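Local coordinates for protein TbpB (Actinobacillus pleuropneumoniae, PDB 3HOL) that probably binds host transferrin at the bacterial surface, as the lipoprotein component of the transferrin receptor through which the bacterium acquires iron, at residues V44-I49 / S256-F261; A132-E137 / G154-L159; G139-L144 / E222-F227. All blocks are in the same frame, centred on the assembly; numbering follows the deposited sequence.

Interaction 1 of 3, residues V44-I49 / S256-F261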
ATOM      1  N   VAL A  44      -5.461 -32.947   0.155  1.00 17.80           N
ATOM      2  CA  VAL A  44      -6.075 -31.671  -0.182  1.00 16.83           C
ATOM      3  C   VAL A  44      -5.100 -30.554   0.260  1.00 16.72           C
ATOM      4  O   VAL A  44      -4.717 -30.461   1.451  1.00 16.48           O
ATOM      5  CB  VAL A  44      -7.480 -31.492   0.447  1.00 16.83           C
ATOM      6  CG1 VAL A  44      -8.033 -30.044   0.280  1.00 14.13           C
ATOM      7  CG2 VAL A  44      -8.494 -32.516  -0.152  1.00 18.21           C
ATOM      8  N   ASP A  45      -4.700 -29.739  -0.712  1.00 15.62           N
ATOM      9  CA  ASP A  45      -3.589 -28.795  -0.525  1.00 14.37           C
ATOM     10  C   ASP A  45      -4.105 -27.426  -0.120  1.00 12.77           C
ATOM     11  O   ASP A  45      -5.299 -27.173  -0.191  1.00 11.59           O
ATOM     12  CB  ASP A  45      -2.793 -28.671  -1.838  1.00 15.44           C
ATOM     13  CG  ASP A  45      -1.943 -29.918  -2.129  1.00 16.57           C
ATOM     14  OD1 ASP A  45      -1.621 -30.691  -1.216  1.00 18.77           O
ATOM     15  OD2 ASP A  45      -1.648 -30.133  -3.304  1.00 21.21           O
ATOM     16  N   ILE A  46      -3.199 -26.530   0.278  1.00 11.74           N
ATOM     17  CA  ILE A  46      -3.552 -25.128   0.449  1.00 10.62           C
ATOM     18  C   ILE A  46      -4.112 -24.630  -0.875  1.00 12.48           C
ATOM     19  O   ILE A  46      -3.472 -24.818  -1.919  1.00 11.33           O
ATOM     20  CB  ILE A  46      -2.310 -24.294   0.872  1.00 10.31           C
ATOM     21  CG1 ILE A  46      -1.664 -24.875   2.153  1.00  8.34           C
ATOM     22  CG2 ILE A  46      -2.653 -22.801   1.077  1.00  8.74           C
ATOM     23  CD1 ILE A  46      -2.562 -24.735   3.394  1.00 10.39           C
ATOM     24  N   SER A  47      -5.315 -24.045  -0.842  1.00 13.82           N
ATOM     25  CA  SER A  47      -5.881 -23.442  -2.047  1.00 15.98           C
ATOM     26  C   SER A  47      -6.872 -22.376  -1.632  1.00 16.11           C
ATOM     27  O   SER A  47      -7.257 -22.289  -0.457  1.00 15.44           O
ATOM     28  CB  SER A  47      -6.586 -24.510  -2.911  1.00 15.87           C
ATOM     29  OG  SER A  47      -7.821 -24.814  -2.302  1.00 20.07           O
ATOM     30  N   ASP A  48      -7.291 -21.563  -2.599  1.00 17.14           N
ATOM     31  CA  ASP A  48      -8.346 -20.572  -2.404  1.00 18.06           C
ATOM     32  C   ASP A  48      -7.948 -19.529  -1.372  1.00 16.67           C
ATOM     33  O   ASP A  48      -8.741 -19.162  -0.533  1.00 16.18           O
ATOM     34  CB  ASP A  48      -9.676 -21.215  -1.974  1.00 19.63           C
ATOM     35  CG  ASP A  48     -10.274 -22.085  -3.048  1.00 25.11           C
ATOM     36  OD1 ASP A  48     -10.135 -21.724  -4.238  1.00 27.40           O
ATOM     37  OD2 ASP A  48     -10.883 -23.127  -2.702  1.00 29.55           O
ATOM     38  N   ILE A  49      -6.721 -19.049  -1.455  1.00 16.92           N
ATOM     39  CA  ILE A  49      -6.290 -17.948  -0.588  1.00 15.83           C
ATOM     40  C   ILE A  49      -7.092 -16.681  -0.950  1.00 16.40           C
ATOM     41  O   ILE A  49      -7.250 -16.375  -2.137  1.00 16.69           O
ATOM     42  CB  ILE A  49      -4.797 -17.702  -0.737  1.00 16.14           C
ATOM     43  CG1 ILE A  49      -4.014 -18.972  -0.317  1.00 16.41           C
ATOM     44  CG2 ILE A  49      -4.411 -16.520   0.123  1.00 14.08           C
ATOM     45  CD1 ILE A  49      -2.583 -19.034  -0.821  1.00 15.52           C
ATOM     46  N   SER A 256       1.925 -27.570   0.861  1.00 11.21           N
ATOM     47  CA  SER A 256       1.706 -28.356   2.095  1.00 11.99           C
ATOM     48  C   SER A 256       1.640 -27.495   3.378  1.00 12.72           C
ATOM     49  O   SER A 256       1.417 -28.026   4.459  1.00 12.50           O
ATOM     50  CB  SER A 256       2.828 -29.358   2.267  1.00 12.43           C
ATOM     51  OG  SER A 256       4.046 -28.660   2.458  1.00 12.95           O
ATOM     52  N   LEU A 257       1.868 -26.190   3.247  1.00 10.94           N
ATOM     53  CA  LEU A 257       1.900 -25.292   4.409  1.00 11.58           C
ATOM     54  C   LEU A 257       1.624 -23.862   3.996  1.00 11.47           C
ATOM     55  O   LEU A 257       2.069 -23.421   2.918  1.00 11.46           O
ATOM     56  CB  LEU A 257       3.232 -25.422   5.151  1.00 10.35           C
ATOM     57  CG  LEU A 257       2.987 -24.999   6.596  1.00 12.48           C
ATOM     58  CD1 LEU A 257       3.104 -26.142   7.618  1.00  9.42           C
ATOM     59  CD2 LEU A 257       3.818 -23.780   6.904  1.00 11.59           C
ATOM     60  N   PHE A 258       0.849 -23.158   4.829  1.00 11.50           N
ATOM     61  CA  PHE A 258       0.576 -21.726   4.684  1.00  9.60           C
ATOM     62  C   PHE A 258       0.946 -21.111   6.005  1.00 10.23           C
ATOM     63  O   PHE A 258       0.384 -21.471   7.027  1.00  9.73           O
ATOM     64  CB  PHE A 258      -0.919 -21.538   4.390  1.00  9.70           C
ATOM     65  CG  PHE A 258      -1.393 -20.100   4.268  1.00  9.16           C
ATOM     66  CD1 PHE A 258      -1.431 -19.458   3.016  1.00  9.52           C
ATOM     67  CD2 PHE A 258      -1.935 -19.423   5.381  1.00  9.94           C
ATOM     68  CE1 PHE A 258      -1.966 -18.179   2.877  1.00  8.39           C
ATOM     69  CE2 PHE A 258      -2.445 -18.129   5.264  1.00 11.18           C
ATOM     70  CZ  PHE A 258      -2.476 -17.505   4.011  1.00 12.75           C
ATOM     71  N   ALA A 259       1.911 -20.200   5.989  1.00  8.55           N
ATOM     72  CA  ALA A 259       2.402 -19.581   7.200  1.00  7.99           C
ATOM     73  C   ALA A 259       2.104 -18.085   7.184  1.00  7.69           C
ATOM     74  O   ALA A 259       2.122 -17.460   6.143  1.00  7.37           O
ATOM     75  CB  ALA A 259       3.939 -19.821   7.303  1.00  8.64           C
ATOM     76  N   VAL A 260       1.833 -17.503   8.339  1.00  8.07           N
ATOM     77  CA  VAL A 260       1.619 -16.055   8.476  1.00  6.80           C
ATOM     78  C   VAL A 260       2.465 -15.540   9.634  1.00  7.57           C
ATOM     79  O   VAL A 260       2.866 -16.311  10.489  1.00  7.39           O
ATOM     80  CB  VAL A 260       0.118 -15.655   8.782  1.00  6.42           C
ATOM     81  CG1 VAL A 260      -0.827 -16.033   7.612  1.00  7.17           C
ATOM     82  CG2 VAL A 260      -0.403 -16.348  10.106  1.00  6.68           C
ATOM     83  N   PHE A 261       2.728 -14.233   9.668  1.00  6.84           N
ATOM     84  CA  PHE A 261       3.549 -13.684  10.752  1.00  7.38           C
ATOM     85  C   PHE A 261       3.247 -12.215  10.914  1.00  6.61           C
ATOM     86  O   PHE A 261       2.720 -11.575  10.016  1.00  5.56           O
ATOM     87  CB  PHE A 261       5.060 -13.930  10.490  1.00  5.89           C
ATOM     88  CG  PHE A 261       5.505 -13.564   9.096  1.00  7.96           C
ATOM     89  CD1 PHE A 261       5.902 -12.265   8.780  1.00  9.94           C
ATOM     90  CD2 PHE A 261       5.557 -14.530   8.101  1.00  9.40           C
ATOM     91  CE1 PHE A 261       6.309 -11.926   7.483  1.00 11.11           C
ATOM     92  CE2 PHE A 261       5.954 -14.193   6.792  1.00 12.50           C
ATOM     93  CZ  PHE A 261       6.330 -12.891   6.494  1.00  9.28           C
TER

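Interaction 2 of 3, residues A132-E137 / G154-L159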
ATOM      1  N   ALA A 132      -3.998 -31.223   4.240  1.00 14.05           N
ATOM      2  CA  ALA A 132      -4.593 -32.463   4.765  1.00 14.09           C
ATOM      3  C   ALA A 132      -4.146 -33.641   3.898  1.00 15.58           C
ATOM      4  O   ALA A 132      -4.372 -33.639   2.680  1.00 16.09           O
ATOM      5  CB  ALA A 132      -6.131 -32.383   4.817  1.00 12.70           C
ATOM      6  N   ASN A 133      -3.517 -34.632   4.515  1.00 15.50           N
ATOM      7  CA  ASN A 133      -3.004 -35.798   3.758  1.00 17.83           C
ATOM      8  C   ASN A 133      -3.252 -37.068   4.506  1.00 17.75           C
ATOM      9  O   ASN A 133      -2.535 -37.381   5.467  1.00 16.79           O
ATOM     10  CB  ASN A 133      -1.512 -35.703   3.455  1.00 16.54           C
ATOM     11  CG  ASN A 133      -1.074 -36.635   2.312  1.00 22.01           C
ATOM     12  OD1 ASN A 133      -1.716 -37.653   2.065  1.00 22.35           O
ATOM     13  ND2 ASN A 133       0.052 -36.292   1.635  1.00 16.46           N
ATOM     14  N   LEU A 134      -4.256 -37.803   4.033  1.00 19.47           N
ATOM     15  CA  LEU A 134      -4.664 -39.076   4.633  1.00 21.57           C
ATOM     16  C   LEU A 134      -3.909 -40.280   4.091  1.00 24.19           C
ATOM     17  O   LEU A 134      -4.087 -41.400   4.597  1.00 24.22           O
ATOM     18  CB  LEU A 134      -6.155 -39.304   4.395  1.00 20.85           C
ATOM     19  CG  LEU A 134      -7.108 -38.891   5.514  1.00 21.16           C
ATOM     20  CD1 LEU A 134      -8.541 -38.915   4.990  1.00 20.56           C
ATOM     21  CD2 LEU A 134      -6.964 -39.781   6.729  1.00 21.79           C
ATOM     22  N   ASN A 135      -3.092 -40.064   3.062  1.00 25.74           N
ATOM     23  CA  ASN A 135      -2.342 -41.161   2.454  1.00 28.53           C
ATOM     24  C   ASN A 135      -1.411 -41.888   3.420  1.00 29.61           C
ATOM     25  O   ASN A 135      -0.526 -41.273   4.032  1.00 28.38           O
ATOM     26  CB  ASN A 135      -1.576 -40.670   1.236  1.00 28.56           C
ATOM     27  CG  ASN A 135      -2.495 -40.289   0.105  1.00 31.40           C
ATOM     28  OD1 ASN A 135      -3.326 -41.089  -0.336  1.00 34.00           O
ATOM     29  ND2 ASN A 135      -2.379 -39.057  -0.358  1.00 31.88           N
ATOM     30  N   ASN A 136      -1.622 -43.204   3.559  1.00 31.38           N
ATOM     31  CA  ASN A 136      -0.770 -44.038   4.411  1.00 33.01           C
ATOM     32  C   ASN A 136       0.705 -43.874   4.139  1.00 33.07           C
ATOM     33  O   ASN A 136       1.514 -43.939   5.055  1.00 33.29           O
ATOM     34  CB  ASN A 136      -1.136 -45.525   4.284  1.00 34.48           C
ATOM     35  CG  ASN A 136      -2.145 -45.982   5.354  1.00 37.81           C
ATOM     36  OD1 ASN A 136      -2.575 -45.195   6.215  1.00 41.76           O
ATOM     37  ND2 ASN A 136      -2.526 -47.267   5.301  1.00 40.02           N
ATOM     38  N   GLU A 137       1.045 -43.646   2.877  1.00 33.40           N
ATOM     39  CA  GLU A 137       2.429 -43.489   2.450  1.00 33.81           C
ATOM     40  C   GLU A 137       3.063 -42.259   3.111  1.00 32.92           C
ATOM     41  O   GLU A 137       4.241 -42.299   3.474  1.00 32.49           O
ATOM     42  CB  GLU A 137       2.480 -43.355   0.917  1.00 34.59           C
ATOM     43  CG  GLU A 137       3.830 -43.627   0.271  1.00 38.86           C
ATOM     44  CD  GLU A 137       4.883 -42.545   0.569  1.00 44.12           C
ATOM     45  OE1 GLU A 137       4.522 -41.339   0.656  1.00 46.17           O
ATOM     46  OE2 GLU A 137       6.074 -42.913   0.726  1.00 44.62           O
ATOM     47  N   GLY A 154      -2.733 -33.624  10.933  1.00 14.44           N
ATOM     48  CA  GLY A 154      -2.661 -33.242   9.535  1.00 15.83           C
ATOM     49  C   GLY A 154      -3.197 -34.274   8.557  1.00 16.13           C
ATOM     50  O   GLY A 154      -2.954 -34.159   7.342  1.00 15.88           O
ATOM     51  N   LYS A 155      -3.955 -35.261   9.059  1.00 15.15           N
ATOM     52  CA  LYS A 155      -4.457 -36.325   8.183  1.00 15.52           C
ATOM     53  C   LYS A 155      -5.740 -35.948   7.506  1.00 14.89           C
ATOM     54  O   LYS A 155      -5.708 -35.387   6.408  1.00 16.85           O
ATOM     55  CB  LYS A 155      -4.542 -37.701   8.909  1.00 15.00           C
ATOM     56  CG  LYS A 155      -3.190 -38.184   9.365  1.00 17.03           C
ATOM     57  CD  LYS A 155      -3.259 -39.659   9.762  1.00 19.67           C
ATOM     58  CE  LYS A 155      -2.037 -40.452   9.382  1.00 24.26           C
ATOM     59  NZ  LYS A 155      -2.284 -41.918   9.607  1.00 25.05           N
ATOM     60  N   ARG A 156      -6.885 -36.184   8.148  1.00 13.60           N
ATOM     61  CA  ARG A 156      -8.120 -35.714   7.572  1.00 12.70           C
ATOM     62  C   ARG A 156      -8.267 -34.184   7.610  1.00 12.54           C
ATOM     63  O   ARG A 156      -8.931 -33.587   6.751  1.00 11.21           O
ATOM     64  CB  ARG A 156      -9.320 -36.349   8.276  1.00 13.17           C
ATOM     65  CG  ARG A 156     -10.606 -36.102   7.511  1.00 10.15           C
ATOM     66  CD  ARG A 156     -11.808 -36.813   8.233  1.00 14.85           C
ATOM     67  NE  ARG A 156     -12.223 -36.159   9.486  1.00 12.11           N
ATOM     68  CZ  ARG A 156     -12.942 -35.040   9.579  1.00 12.46           C
ATOM     69  NH1 ARG A 156     -13.228 -34.590  10.765  1.00 14.03           N
ATOM     70  NH2 ARG A 156     -13.371 -34.345   8.508  1.00 14.31           N
ATOM     71  N   VAL A 157      -7.635 -33.565   8.601  1.00 11.90           N
ATOM     72  CA  VAL A 157      -7.780 -32.116   8.833  1.00 11.45           C
ATOM     73  C   VAL A 157      -6.401 -31.466   8.974  1.00 11.03           C
ATOM     74  O   VAL A 157      -5.544 -31.958   9.721  1.00 11.83           O
ATOM     75  CB  VAL A 157      -8.569 -31.856  10.130  1.00 12.56           C
ATOM     76  CG1 VAL A 157      -8.646 -30.342  10.452  1.00 11.03           C
ATOM     77  CG2 VAL A 157      -9.979 -32.452  10.044  1.00 12.44           C
ATOM     78  N   GLY A 158      -6.191 -30.336   8.308  1.00 10.20           N
ATOM     79  CA  GLY A 158      -4.885 -29.677   8.380  1.00 10.43           C
ATOM     80  C   GLY A 158      -4.534 -29.420   9.838  1.00 10.21           C
ATOM     81  O   GLY A 158      -5.421 -29.068  10.630  1.00 11.02           O
ATOM     82  N   LEU A 159      -3.257 -29.595  10.187  1.00  9.98           N
ATOM     83  CA  LEU A 159      -2.740 -29.157  11.470  1.00 10.20           C
ATOM     84  C   LEU A 159      -2.580 -27.632  11.523  1.00  9.57           C
ATOM     85  O   LEU A 159      -1.941 -27.053  10.632  1.00 10.59           O
ATOM     86  CB  LEU A 159      -1.373 -29.768  11.710  1.00  9.51           C
ATOM     87  CG  LEU A 159      -0.563 -29.269  12.928  1.00 11.47           C
ATOM     88  CD1 LEU A 159      -1.277 -29.593  14.249  1.00 10.41           C
ATOM     89  CD2 LEU A 159       0.810 -29.902  12.932  1.00  7.72           C
TER

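Interaction 3 of 3, residues G139-L144 / E222-F227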
ATOM      1  N   GLY A 139       2.850 -40.926   5.985  1.00 25.92           N
ATOM      2  CA  GLY A 139       3.372 -41.217   7.308  1.00 24.58           C
ATOM      3  C   GLY A 139       3.187 -40.121   8.350  1.00 22.99           C
ATOM      4  O   GLY A 139       4.025 -39.958   9.235  1.00 23.53           O
ATOM      5  N   ARG A 140       2.080 -39.400   8.271  1.00 22.74           N
ATOM      6  CA  ARG A 140       1.768 -38.376   9.272  1.00 22.39           C
ATOM      7  C   ARG A 140       1.421 -39.043  10.593  1.00 22.98           C
ATOM      8  O   ARG A 140       0.966 -40.190  10.602  1.00 22.72           O
ATOM      9  CB  ARG A 140       0.685 -37.426   8.780  1.00 22.26           C
ATOM     10  CG  ARG A 140       1.266 -36.417   7.775  1.00 22.38           C
ATOM     11  CD  ARG A 140       0.252 -35.477   7.184  1.00 19.50           C
ATOM     12  NE  ARG A 140       0.934 -34.627   6.218  1.00 17.93           N
ATOM     13  CZ  ARG A 140       0.460 -33.495   5.715  1.00 16.87           C
ATOM     14  NH1 ARG A 140      -0.749 -33.028   6.043  1.00 13.61           N
ATOM     15  NH2 ARG A 140       1.200 -32.830   4.834  1.00 19.78           N
ATOM     16  N   PRO A 141       1.676 -38.343  11.713  1.00 22.55           N
ATOM     17  CA  PRO A 141       1.579 -38.981  13.031  1.00 22.13           C
ATOM     18  C   PRO A 141       0.138 -39.199  13.489  1.00 21.10           C
ATOM     19  O   PRO A 141      -0.716 -38.354  13.296  1.00 20.52           O
ATOM     20  CB  PRO A 141       2.298 -37.986  13.967  1.00 22.22           C
ATOM     21  CG  PRO A 141       2.796 -36.858  13.101  1.00 22.52           C
ATOM     22  CD  PRO A 141       1.970 -36.903  11.838  1.00 22.67           C
ATOM     23  N   ASN A 142      -0.108 -40.328  14.135  1.00 20.45           N
ATOM     24  CA  ASN A 142      -1.414 -40.636  14.651  1.00 20.49           C
ATOM     25  C   ASN A 142      -1.642 -40.061  16.065  1.00 20.25           C
ATOM     26  O   ASN A 142      -2.683 -39.429  16.344  1.00 21.04           O
ATOM     27  CB  ASN A 142      -1.565 -42.159  14.646  1.00 21.09           C
ATOM     28  CG  ASN A 142      -2.112 -42.680  13.349  1.00 21.20           C
ATOM     29  OD1 ASN A 142      -2.703 -41.958  12.561  1.00 22.75           O
ATOM     30  ND2 ASN A 142      -1.931 -43.965  13.125  1.00 28.09           N
ATOM     31  N   TYR A 143      -0.674 -40.278  16.949  1.00 18.87           N
ATOM     32  CA  TYR A 143      -0.848 -39.973  18.363  1.00 19.80           C
ATOM     33  C   TYR A 143       0.298 -39.168  18.962  1.00 19.38           C
ATOM     34  O   TYR A 143       1.391 -39.686  19.143  1.00 20.54           O
ATOM     35  CB  TYR A 143      -1.076 -41.275  19.159  1.00 18.77           C
ATOM     36  CG  TYR A 143      -2.103 -42.212  18.528  1.00 18.30           C
ATOM     37  CD1 TYR A 143      -3.425 -41.809  18.365  1.00 18.74           C
ATOM     38  CD2 TYR A 143      -1.746 -43.509  18.098  1.00 17.88           C
ATOM     39  CE1 TYR A 143      -4.393 -42.684  17.815  1.00 21.69           C
ATOM     40  CE2 TYR A 143      -2.703 -44.382  17.502  1.00 16.97           C
ATOM     41  CZ  TYR A 143      -4.030 -43.960  17.387  1.00 20.51           C
ATOM     42  OH  TYR A 143      -5.002 -44.762  16.800  1.00 20.75           O
ATOM     43  N   LEU A 144       0.046 -37.892  19.280  1.00 19.35           N
ATOM     44  CA  LEU A 144       1.052 -37.030  19.955  1.00 18.47           C
ATOM     45  C   LEU A 144       0.356 -36.150  21.000  1.00 18.64           C
ATOM     46  O   LEU A 144       0.261 -34.912  20.881  1.00 17.33           O
ATOM     47  CB  LEU A 144       1.840 -36.179  18.950  1.00 18.66           C
ATOM     48  CG  LEU A 144       2.792 -36.856  17.967  1.00 20.30           C
ATOM     49  CD1 LEU A 144       3.149 -35.912  16.794  1.00 22.13           C
ATOM     50  CD2 LEU A 144       4.075 -37.384  18.682  1.00 18.76           C
ATOM     51  N   GLU A 222       5.898 -40.591  14.316  1.00 32.61           N
ATOM     52  CA  GLU A 222       6.019 -39.637  15.426  1.00 32.83           C
ATOM     53  C   GLU A 222       7.044 -38.512  15.202  1.00 31.68           C
ATOM     54  O   GLU A 222       6.945 -37.426  15.799  1.00 31.60           O
ATOM     55  CB  GLU A 222       6.345 -40.371  16.725  1.00 33.75           C
ATOM     56  CG  GLU A 222       5.194 -41.221  17.225  1.00 37.81           C
ATOM     57  CD  GLU A 222       5.335 -41.609  18.695  1.00 42.20           C
ATOM     58  OE1 GLU A 222       5.733 -40.756  19.526  1.00 43.82           O
ATOM     59  OE2 GLU A 222       5.027 -42.775  19.014  1.00 45.73           O
ATOM     60  N   SER A 223       8.019 -38.778  14.344  1.00 29.45           N
ATOM     61  CA  SER A 223       9.028 -37.800  14.028  1.00 27.87           C
ATOM     62  C   SER A 223       8.730 -37.033  12.704  1.00 25.49           C
ATOM     63  O   SER A 223       9.590 -36.327  12.209  1.00 26.00           O
ATOM     64  CB  SER A 223      10.412 -38.484  13.987  1.00 27.85           C
ATOM     65  OG  SER A 223      10.649 -39.099  12.727  1.00 30.13           O
ATOM     66  N   TYR A 224       7.535 -37.190  12.136  1.00 22.55           N
ATOM     67  CA  TYR A 224       7.158 -36.489  10.908  1.00 19.30           C
ATOM     68  C   TYR A 224       7.359 -34.983  11.084  1.00 17.93           C
ATOM     69  O   TYR A 224       6.960 -34.399  12.101  1.00 16.16           O
ATOM     70  CB  TYR A 224       5.714 -36.781  10.532  1.00 18.81           C
ATOM     71  CG  TYR A 224       5.266 -36.208   9.195  1.00 18.82           C
ATOM     72  CD1 TYR A 224       5.358 -36.954   8.028  1.00 17.63           C
ATOM     73  CD2 TYR A 224       4.729 -34.915   9.098  1.00 14.91           C
ATOM     74  CE1 TYR A 224       4.929 -36.425   6.788  1.00 16.52           C
ATOM     75  CE2 TYR A 224       4.318 -34.388   7.874  1.00 13.31           C
ATOM     76  CZ  TYR A 224       4.412 -35.148   6.728  1.00 17.35           C
ATOM     77  OH  TYR A 224       3.995 -34.632   5.521  1.00 16.64           O
ATOM     78  N   ASN A 225       7.938 -34.368  10.065  1.00 15.85           N
ATOM     79  CA  ASN A 225       8.288 -32.957  10.088  1.00 14.50           C
ATOM     80  C   ASN A 225       7.367 -32.216   9.123  1.00 13.88           C
ATOM     81  O   ASN A 225       7.434 -32.426   7.910  1.00 13.17           O
ATOM     82  CB  ASN A 225       9.789 -32.805   9.738  1.00 15.05           C
ATOM     83  CG  ASN A 225      10.165 -31.377   9.370  1.00 14.26           C
ATOM     84  OD1 ASN A 225       9.510 -30.429   9.788  1.00 14.03           O
ATOM     85  ND2 ASN A 225      11.204 -31.217   8.577  1.00 13.48           N
ATOM     86  N   PHE A 226       6.454 -31.395   9.653  1.00 12.39           N
ATOM     87  CA  PHE A 226       5.493 -30.654   8.812  1.00 12.10           C
ATOM     88  C   PHE A 226       6.101 -29.492   7.973  1.00 12.22           C
ATOM     89  O   PHE A 226       5.404 -28.910   7.126  1.00 13.08           O
ATOM     90  CB  PHE A 226       4.352 -30.124   9.688  1.00 10.54           C
ATOM     91  CG  PHE A 226       3.331 -31.175   9.988  1.00 13.49           C
ATOM     92  CD1 PHE A 226       2.303 -31.444   9.084  1.00 12.59           C
ATOM     93  CD2 PHE A 226       3.456 -31.975  11.133  1.00 11.71           C
ATOM     94  CE1 PHE A 226       1.367 -32.480   9.348  1.00 13.82           C
ATOM     95  CE2 PHE A 226       2.537 -32.983  11.397  1.00 15.32           C
ATOM     96  CZ  PHE A 226       1.492 -33.238  10.520  1.00 13.38           C
ATOM     97  N   PHE A 227       7.366 -29.155   8.247  1.00 10.44           N
ATOM     98  CA  PHE A 227       7.991 -27.892   7.770  1.00 11.07           C
ATOM     99  C   PHE A 227       9.220 -28.189   6.908  1.00 10.98           C
ATOM    100  O   PHE A 227      10.285 -27.585   7.107  1.00  9.29           O
ATOM    101  CB  PHE A 227       8.417 -27.040   8.994  1.00  9.22           C
ATOM    102  CG  PHE A 227       7.358 -27.001  10.093  1.00 11.52           C
ATOM    103  CD1 PHE A 227       6.218 -26.237   9.932  1.00 10.43           C
ATOM    104  CD2 PHE A 227       7.510 -27.761  11.270  1.00 13.68           C
ATOM    105  CE1 PHE A 227       5.214 -26.205  10.909  1.00 11.19           C
ATOM    106  CE2 PHE A 227       6.512 -27.745  12.254  1.00 12.58           C
ATOM    107  CZ  PHE A 227       5.363 -26.962  12.070  1.00 11.90           C
TER

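Interaction 1 of 3, residues V44-I49 / S256-F261
The seam between the handle sheet and the beta barrel of the N-lobe is where I46 and I49 pack against F258. The two isoleucines belong to the loop that leaves strand 43-44, which pairs with the end of barrel strand 119-133, and runs to strand 50-52 of the handle; F258 lies near the start of barrel strand 257-265. The side chain of F258 leaves its strand toward the loop, with CG anti to the backbone N (chi1 177°), whereas that of its neighbour L257 leaves on the other side, where it meets F128.

I46 comes in low, at the root of the phenylalanine. Its CD1 lies 3.7 Å from F258 CB, and its CG2 is 3.9 Å from the same CB. CG1 rests on the backbone, 3.9 Å from L257 C, and the side chains of I46 and F258 cross at about a right angle. I49 instead takes the outer part of the ring, its CD1 3.8 Å from F258 CE1 and its CG1 3.9 Å from that atom. In both isoleucines CG1 is anti to the carbonyl carbon, and in I49 the chain then continues extended (chi2 161°), which carries CD1 to the ring. I46 thus lies mainly at CB and I49 mainly at CE1, and they meet near CD1.

V32 of handle strand 29-33 touches all three side chains, and V251 of the adjoining barrel strand touches I49 and F258. Backbone bonding from I46 to K255 ties the loop to the turn just before the strand. The side chains of I46, I49 and F258 meet through hydrocarbon alone, and directional bonding is left to that backbone pair.

Interaction 2 of 3, residues A132-E137 / G154-L159
With CG anti to the carbonyl carbon (chi1 -62°), the K155 chain sets off past N133 O, while its CB meets L134, whose own chi1 of -96° is displaced from the usual staggered value. L134 CD2 reaches K155 CB at 3.9 Å, the two side chains crossing at about a right angle, and its CG lies 3.8 Å from R156 N. The lysine chain bends at chi3 and ends on N142 OD1.

Strand 119-133 of the N-lobe barrel runs out here into the long loop that leads to strand 171-178, and that loop folds back on the strand end. G154 O lies in line to accept from N133 N at 2.9 Å (N-H...O 168°), with the donor in the carbonyl plane; R140 NH1 bonds to the same oxygen, so two donors grip it. A CA-H...O contact runs the other way, from K155 CA to N133 O (3.5 Å). A132 rests its methyl CB against two carbonyl oxygens, 3.4 Å from K155 O and 3.6 Å from R156 O; S37 OG bonds to the first of these and weakly to the second. Past the strand end the chain turns: N133 OD1 accepts from N135 N at 2.9 Å, an Asx turn.

Interaction 3 of 3, residues G139-L144 / E222-F227
R140 lays its aliphatic chain across the ring of Y224 and ends beside F226, in a contact between two loops at one end of the N-lobe barrel. CG of R140 is anti to the carbonyl carbon (chi1 -77°), which puts it over one face of the Y224 ring, 3.6 Å from its centroid and 16° off the normal, a CH-pi contact. The chain stays extended from there and carries NE to the hydroxyl: R140 NE donates to Y224 OH at 3.1 Å, with OH near the guanidinium plane, although the exact place of that oxygen is less certain.

Y224 has CG anti to its backbone N, which turns the ring toward 139-144. F226 covers one face of the arginine's end. Its CE1 lies over the guanidinium, 3.8 Å from R140 NE, but the two planes are 62° apart, so the ring meets the cation at a tilt and not as a flat stack. The aromatic rings also meet each other, CD2 of Y224 lying over the centre of the F226 ring.

P141 wedges in beside them, CG at 3.9 Å from Y224 CB and CD at 3.9 Å from F226 CZ. Nearer solvent, L144 CD2 rests 3.9 Å from E222 OE1.

N131 OD1 at NH2 and G154 O at NH1, with the less certain hydroxyl at NE, would solvate the buried cation through neutral oxygens and, together with the tilted F226 ring, probably limit its rotation.

Overall arrangement
From the N terminus, 44-49 comes first, in a loop running from the short strand 43-44 on the N-lobe barrel to the handle; its partner 256-261 follows some 200 residues later, so interaction 1 closes a loop that takes in most of the handle sheet and nearly all the barrel strands. Interactions 2 and 3 nest within it. They cross, since 139-144 lies between 132-137 and 154-159, while 222-227 comes after both. Interaction 2 closes a short loop at the end of strand 119-133, and interaction 3 joins that loop to the one before strand 231-239. V44 N meets A132 O between interactions 1 and 2, and L257 packs on F226 and F227 between interactions 1 and 3.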